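Local atomic coordinates of peptidase S8 and S53, subtilisin, kexin, sedolisin (Mycobacterium smegmatis, PDB entry 4KG7), a protein that probably cleaves proteins as a subtilisin-like serine endopeptidase, the mycosin MycP3 of the mycobacterial ESX-3 type VII secretion system. Residues G18-M26 and G88-D96; A225-P233 and F274-G282. One frame throughout, in Å; residues are numbered along the deposited sequence. Where two conformers were deposited one is given.

Contact 1 of 2, residues G18-M26 and G88-D96; sequences GTAGPAQPM and GGDYIESTD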
# COMPACT_ATOMS: atom_id res chain seq x y z
N GLY A 18 -0.36 -2.42 -20.08
CA GLY A 18 -1.27 -2.14 -18.98
C GLY A 18 -2.71 -2.63 -19.18
O GLY A 18 -3.61 -2.18 -18.50
N THR A 19 -2.91 -3.57 -20.10
CA THR A 19 -4.19 -4.20 -20.35
C THR A 19 -4.78 -4.68 -19.05
O THR A 19 -4.06 -5.22 -18.19
CB THR A 19 -3.97 -5.44 -21.27
OG1 THR A 19 -3.18 -5.04 -22.41
CG2 THR A 19 -5.26 -6.07 -21.75
N ALA A 20 -6.08 -4.50 -18.90
CA ALA A 20 -6.76 -5.01 -17.72
C ALA A 20 -7.27 -6.43 -17.98
O ALA A 20 -7.00 -7.02 -19.01
CB ALA A 20 -7.89 -4.07 -17.31
N GLY A 21 -7.99 -6.98 -16.99
CA GLY A 21 -8.63 -8.29 -17.10
C GLY A 21 -7.80 -9.43 -16.51
O GLY A 21 -6.58 -9.41 -16.52
N PRO A 22 -8.47 -10.47 -16.01
CA PRO A 22 -7.76 -11.62 -15.48
C PRO A 22 -7.15 -12.47 -16.60
O PRO A 22 -7.62 -12.42 -17.73
CB PRO A 22 -8.87 -12.39 -14.77
CG PRO A 22 -10.07 -12.10 -15.59
CD PRO A 22 -9.93 -10.63 -15.90
N ALA A 23 -6.14 -13.27 -16.26
CA ALA A 23 -5.49 -14.14 -17.22
C ALA A 23 -6.38 -15.31 -17.60
O ALA A 23 -6.29 -15.84 -18.72
CB ALA A 23 -4.16 -14.62 -16.67
N GLN A 24 -7.24 -15.73 -16.66
CA GLN A 24 -8.29 -16.72 -16.92
C GLN A 24 -9.55 -16.32 -16.18
O GLN A 24 -9.50 -15.52 -15.23
CB GLN A 24 -7.87 -18.15 -16.52
CG GLN A 24 -7.50 -18.34 -15.08
CD GLN A 24 -7.14 -19.79 -14.74
OE1 GLN A 24 -7.71 -20.74 -15.26
NE2 GLN A 24 -6.17 -19.94 -13.83
N PRO A 25 -10.69 -16.82 -16.63
CA PRO A 25 -11.94 -16.47 -15.96
C PRO A 25 -11.94 -16.81 -14.47
O PRO A 25 -11.41 -17.85 -14.08
CB PRO A 25 -12.97 -17.28 -16.74
CG PRO A 25 -12.38 -17.40 -18.11
CD PRO A 25 -10.93 -17.64 -17.84
N MET A 26 -12.51 -15.92 -13.67
CA MET A 26 -12.55 -16.04 -12.21
C MET A 26 -13.99 -16.21 -11.76
O MET A 26 -14.93 -15.79 -12.45
CB MET A 26 -11.95 -14.79 -11.56
CG MET A 26 -10.55 -14.46 -12.05
SD MET A 26 -9.34 -15.71 -11.57
CE MET A 26 -9.02 -15.17 -9.89
N GLY A 88 -10.34 2.65 -12.75
CA GLY A 88 -9.08 2.19 -13.32
C GLY A 88 -9.12 0.75 -13.77
O GLY A 88 -8.11 0.25 -14.25
N GLY A 89 -10.27 0.09 -13.66
CA GLY A 89 -10.43 -1.24 -14.20
C GLY A 89 -10.24 -2.37 -13.20
O GLY A 89 -10.11 -2.14 -12.00
N ASP A 90 -10.21 -3.60 -13.74
CA ASP A 90 -10.40 -4.80 -12.93
C ASP A 90 -9.57 -5.95 -13.53
O ASP A 90 -9.59 -6.18 -14.75
CB ASP A 90 -11.91 -5.12 -12.95
CG ASP A 90 -12.34 -6.17 -11.94
OD1 ASP A 90 -11.51 -6.76 -11.24
OD2 ASP A 90 -13.57 -6.42 -11.86
N TYR A 91 -8.86 -6.66 -12.66
CA TYR A 91 -8.04 -7.82 -13.02
C TYR A 91 -8.68 -9.11 -12.47
O TYR A 91 -8.08 -10.17 -12.59
CB TYR A 91 -6.60 -7.68 -12.49
CG TYR A 91 -5.87 -6.65 -13.30
CD1 TYR A 91 -6.03 -5.28 -13.03
CD2 TYR A 91 -5.08 -7.02 -14.36
CE1 TYR A 91 -5.38 -4.32 -13.81
CE2 TYR A 91 -4.44 -6.07 -15.14
CZ TYR A 91 -4.59 -4.72 -14.85
OH TYR A 91 -3.97 -3.77 -15.64
N ILE A 92 -9.89 -9.00 -11.92
CA ILE A 92 -10.61 -10.15 -11.31
C ILE A 92 -11.87 -10.46 -12.13
O ILE A 92 -11.97 -11.53 -12.73
CB ILE A 92 -10.95 -9.89 -9.83
CG1 ILE A 92 -9.66 -9.74 -9.00
CG2 ILE A 92 -11.77 -11.03 -9.28
CD1 ILE A 92 -8.83 -10.99 -8.82
N GLU A 93 -12.79 -9.50 -12.18
CA GLU A 93 -13.93 -9.55 -13.07
C GLU A 93 -13.73 -8.50 -14.17
O GLU A 93 -12.59 -8.15 -14.48
CB GLU A 93 -15.24 -9.34 -12.30
CG GLU A 93 -15.48 -10.32 -11.16
CD GLU A 93 -16.79 -10.07 -10.45
OE1 GLU A 93 -16.95 -9.00 -9.84
OE2 GLU A 93 -17.68 -10.96 -10.50
N SER A 94 -14.83 -7.97 -14.70
CA SER A 94 -14.77 -6.98 -15.78
C SER A 94 -15.42 -5.67 -15.36
O SER A 94 -15.95 -4.91 -16.20
CB SER A 94 -15.43 -7.53 -17.05
OG SER A 94 -16.77 -7.92 -16.82
N THR A 95 -15.37 -5.39 -14.07
CA THR A 95 -15.91 -4.14 -13.53
C THR A 95 -14.96 -2.99 -13.84
O THR A 95 -13.88 -3.17 -14.40
CB THR A 95 -16.17 -4.20 -11.99
OG1 THR A 95 -14.92 -4.17 -11.27
CG2 THR A 95 -16.96 -5.44 -11.60
N ASP A 96 -15.35 -1.80 -13.39
CA ASP A 96 -14.59 -0.57 -13.59
C ASP A 96 -13.60 -0.29 -12.47
O ASP A 96 -12.91 0.71 -12.48
CB ASP A 96 -15.56 0.61 -13.76
CG ASP A 96 -16.51 0.80 -12.57
OD1 ASP A 96 -16.42 0.06 -11.56
OD2 ASP A 96 -17.39 1.70 -12.70
O HOH W 1 -13.45 -13.25 -14.43
O HOH W 2 -17.49 -13.60 -11.63
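Thr19 O is gripped by two donors: the hydroxyl of Tyr91, which gives it a hydrogen bond with OH and O 2.9 Å apart, and the guanidinium of Arg163 on helix 150-170. The tyrosine hydroxyl comes from above the carbonyl plane, 54° out of it. Tyr91 CG lies anti to the residue's own carbonyl carbon (chi1 -73°), which lays the ring alongside Ala20 and Gly21, with Ala20 CB and Gly21 N over one face near the rim. Gly21 N also donates to Asp90 O, at 2.9 Å and with a bent N-H...O angle of 136°. Asp90 ends strand 85-90, the outermost strand on its side of the parallel subtilisin-type sheet, and the loop leading into strand 26-28 packs against the turn that follows. Asp90 shapes that turn: OD1 accepts from Ile92 N in an Asx turn (2.8 Å), while OD2 takes both the N and OG1 of Thr95 and forms a salt bridge with Arg134. Further along, Pro22 rests on backbone oxygens, its CB 3.2 Å from Tyr91 O. Met26 sets CG 3.3 Å from Ile92 O, and bends at chi2 and chi3 bring CE against Ile92 CD1. A water joins the two backbones here, accepting from Met26 N and donating to Ile92 O at 2.8 Å.

Contact 2 of 2, residues A225-P233 and F274-G282; sequences AACESNPLP and FTMAGPWVG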
# COMPACT_ATOMS: atom_id res chain seq x y z
N ALA A 225 2.71 -17.55 0.04
CA ALA A 225 3.13 -18.09 1.34
C ALA A 225 2.87 -17.13 2.51
O ALA A 225 2.77 -15.91 2.33
CB ALA A 225 4.61 -18.45 1.29
N ALA A 226 2.78 -17.69 3.71
CA ALA A 226 2.67 -16.87 4.90
C ALA A 226 3.95 -16.02 4.97
O ALA A 226 5.05 -16.53 4.84
CB ALA A 226 2.51 -17.73 6.15
N CYS A 227 3.77 -14.73 5.13
CA CYS A 227 4.89 -13.81 5.33
C CYS A 227 5.55 -14.03 6.70
O CYS A 227 4.85 -14.23 7.68
CB CYS A 227 4.36 -12.38 5.28
SG CYS A 227 3.66 -11.89 3.68
N GLU A 228 6.88 -13.99 6.77
CA GLU A 228 7.57 -14.09 8.04
C GLU A 228 8.66 -13.05 8.12
O GLU A 228 9.34 -12.78 7.12
CB GLU A 228 8.18 -15.49 8.22
CG GLU A 228 7.14 -16.57 8.44
CD GLU A 228 7.70 -17.98 8.51
OE1 GLU A 228 8.94 -18.19 8.41
OE2 GLU A 228 6.86 -18.91 8.66
N SER A 229 8.84 -12.46 9.29
CA SER A 229 9.94 -11.55 9.49
C SER A 229 11.28 -12.21 9.20
O SER A 229 11.52 -13.36 9.60
CB SER A 229 9.94 -11.02 10.92
OG SER A 229 8.98 -9.99 11.06
N ASN A 230 12.16 -11.45 8.55
CA ASN A 230 13.51 -11.88 8.22
C ASN A 230 14.52 -11.50 9.30
O ASN A 230 14.25 -10.61 10.10
CB ASN A 230 13.90 -11.25 6.91
CG ASN A 230 13.07 -11.78 5.78
OD1 ASN A 230 13.20 -12.96 5.42
ND2 ASN A 230 12.18 -10.95 5.24
N PRO A 231 15.66 -12.20 9.35
CA PRO A 231 16.63 -11.86 10.38
C PRO A 231 17.10 -10.42 10.25
O PRO A 231 17.22 -9.88 9.15
CB PRO A 231 17.81 -12.82 10.13
CG PRO A 231 17.26 -13.87 9.23
CD PRO A 231 16.07 -13.35 8.53
N LEU A 232 17.35 -9.80 11.39
CA LEU A 232 17.71 -8.40 11.44
C LEU A 232 19.17 -8.18 11.03
O LEU A 232 19.92 -9.15 10.89
CB LEU A 232 17.47 -7.90 12.87
CG LEU A 232 16.03 -8.02 13.36
CD1 LEU A 232 15.98 -7.51 14.78
CD2 LEU A 232 15.07 -7.25 12.48
N PRO A 233 19.56 -6.92 10.82
CA PRO A 233 20.94 -6.59 10.46
C PRO A 233 21.94 -7.33 11.35
O PRO A 233 21.74 -7.40 12.56
CB PRO A 233 20.97 -5.08 10.68
CG PRO A 233 19.61 -4.66 10.21
CD PRO A 233 18.73 -5.70 10.87
N PHE A 274 3.32 -6.88 14.65
CA PHE A 274 3.11 -7.71 13.45
C PHE A 274 3.89 -7.24 12.22
O PHE A 274 3.82 -7.87 11.18
CB PHE A 274 1.61 -7.73 13.11
CG PHE A 274 1.01 -6.36 12.95
CD1 PHE A 274 1.19 -5.64 11.77
CD2 PHE A 274 0.37 -5.74 14.01
CE1 PHE A 274 0.68 -4.36 11.65
CE2 PHE A 274 -0.16 -4.46 13.88
CZ PHE A 274 -0.01 -3.76 12.70
N THR A 275 4.63 -6.15 12.31
CA THR A 275 5.24 -5.61 11.08
C THR A 275 6.34 -6.54 10.59
O THR A 275 7.19 -6.97 11.39
CB THR A 275 5.64 -4.13 11.23
OG1 THR A 275 5.62 -3.48 9.95
CG2 THR A 275 6.98 -3.96 11.88
N MET A 276 6.35 -6.85 9.30
CA MET A 276 7.30 -7.85 8.77
C MET A 276 8.68 -7.22 8.56
O MET A 276 8.81 -6.30 7.75
CB MET A 276 6.81 -8.39 7.44
CG MET A 276 7.72 -9.46 6.85
SD MET A 276 7.04 -10.00 5.27
CE MET A 276 8.47 -10.81 4.59
N ALA A 277 9.70 -7.78 9.19
CA ALA A 277 11.05 -7.26 9.04
C ALA A 277 11.63 -7.67 7.70
O ALA A 277 11.50 -8.82 7.29
CB ALA A 277 11.96 -7.79 10.12
N GLY A 278 12.29 -6.74 7.04
CA GLY A 278 13.04 -7.07 5.84
C GLY A 278 14.02 -5.95 5.52
O GLY A 278 13.82 -4.80 5.95
N PRO A 279 15.03 -6.25 4.70
CA PRO A 279 16.11 -5.29 4.37
C PRO A 279 15.68 -4.18 3.43
O PRO A 279 16.45 -3.24 3.22
CB PRO A 279 17.16 -6.18 3.70
CG PRO A 279 16.36 -7.25 3.07
CD PRO A 279 15.26 -7.56 4.06
N TRP A 280 14.47 -4.28 2.91
CA TRP A 280 13.88 -3.32 1.97
C TRP A 280 13.07 -2.22 2.65
O TRP A 280 12.73 -1.23 2.00
CB TRP A 280 13.00 -4.08 0.95
CG TRP A 280 12.17 -5.10 1.59
CD1 TRP A 280 11.08 -4.91 2.40
CD2 TRP A 280 12.42 -6.51 1.58
NE1 TRP A 280 10.63 -6.12 2.88
CE2 TRP A 280 11.44 -7.12 2.40
CE3 TRP A 280 13.36 -7.31 0.95
CZ2 TRP A 280 11.38 -8.50 2.58
CZ3 TRP A 280 13.30 -8.69 1.15
CH2 TRP A 280 12.33 -9.27 1.96
N VAL A 281 12.72 -2.40 3.93
CA VAL A 281 11.79 -1.46 4.60
C VAL A 281 12.45 -0.08 4.69
O VAL A 281 13.59 0.05 5.15
CB VAL A 281 11.34 -1.94 5.98
CG1 VAL A 281 10.37 -0.92 6.58
CG2 VAL A 281 10.65 -3.29 5.86
N GLY A 282 11.73 0.94 4.21
CA GLY A 282 12.26 2.30 4.10
C GLY A 282 11.68 3.36 5.02
O GLY A 282 12.31 4.38 5.30
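With CG anti to the carbonyl carbon (chi1 -67°), Asn230 folds its amide back beside its own backbone N, and both nitrogens reach Ala277 O; Met276, with CG anti to the backbone N and the chain extended beyond it, runs its thioether along residues 227-230. In this subtilisin-type fold the pairing joins the loop after strand 209-213 to the one leading into edge strand 281-286. Asn230 N and Asn230 ND2 each lie 3.0 Å from Ala277 O, the side-chain nitrogen in the carbonyl plane and the backbone one above it. The amide has further partners, OD1 accepting from Thr247 N and ND2 donating to Ser248 O, so its rotation is fixed. It stands almost perpendicular to the Trp280 ring, the planes 85° apart, with ND2 3.7 Å from CH2. Ser229 OG accepts a nearly straight bond from Ala277 N, at 171°, so Ala277 is held by both its N and its O. Leu232 CD2 touches the Ala277 methyl at 3.9 Å. At the other end Met276 SD sits 3.6 Å from CB of Cys227, which is disulfide-bonded to Cys183, and Met276 CE packs 3.3 Å from Glu228 O.

In the fold
The two contacts follow one another along the chain: both segments of contact 1 precede those of contact 2 in the sequence. Their centres lie 30 Å apart and their nearest atoms about 16 Å, so they do not touch. What they share is the seven-stranded parallel sheet: contact 1 sits at the end of strand 85-90 and contact 2 in the loop leading into strand 281-286, the two outermost strands. The first fastens an N-terminal segment to one edge; the second ties two loops together at the other. Neither contact touches the predicted charge-relay residues: the side chain of Ile92 is about 10 Å from that of Asp73, and that of Thr275 about 10 Å from that of Ser319.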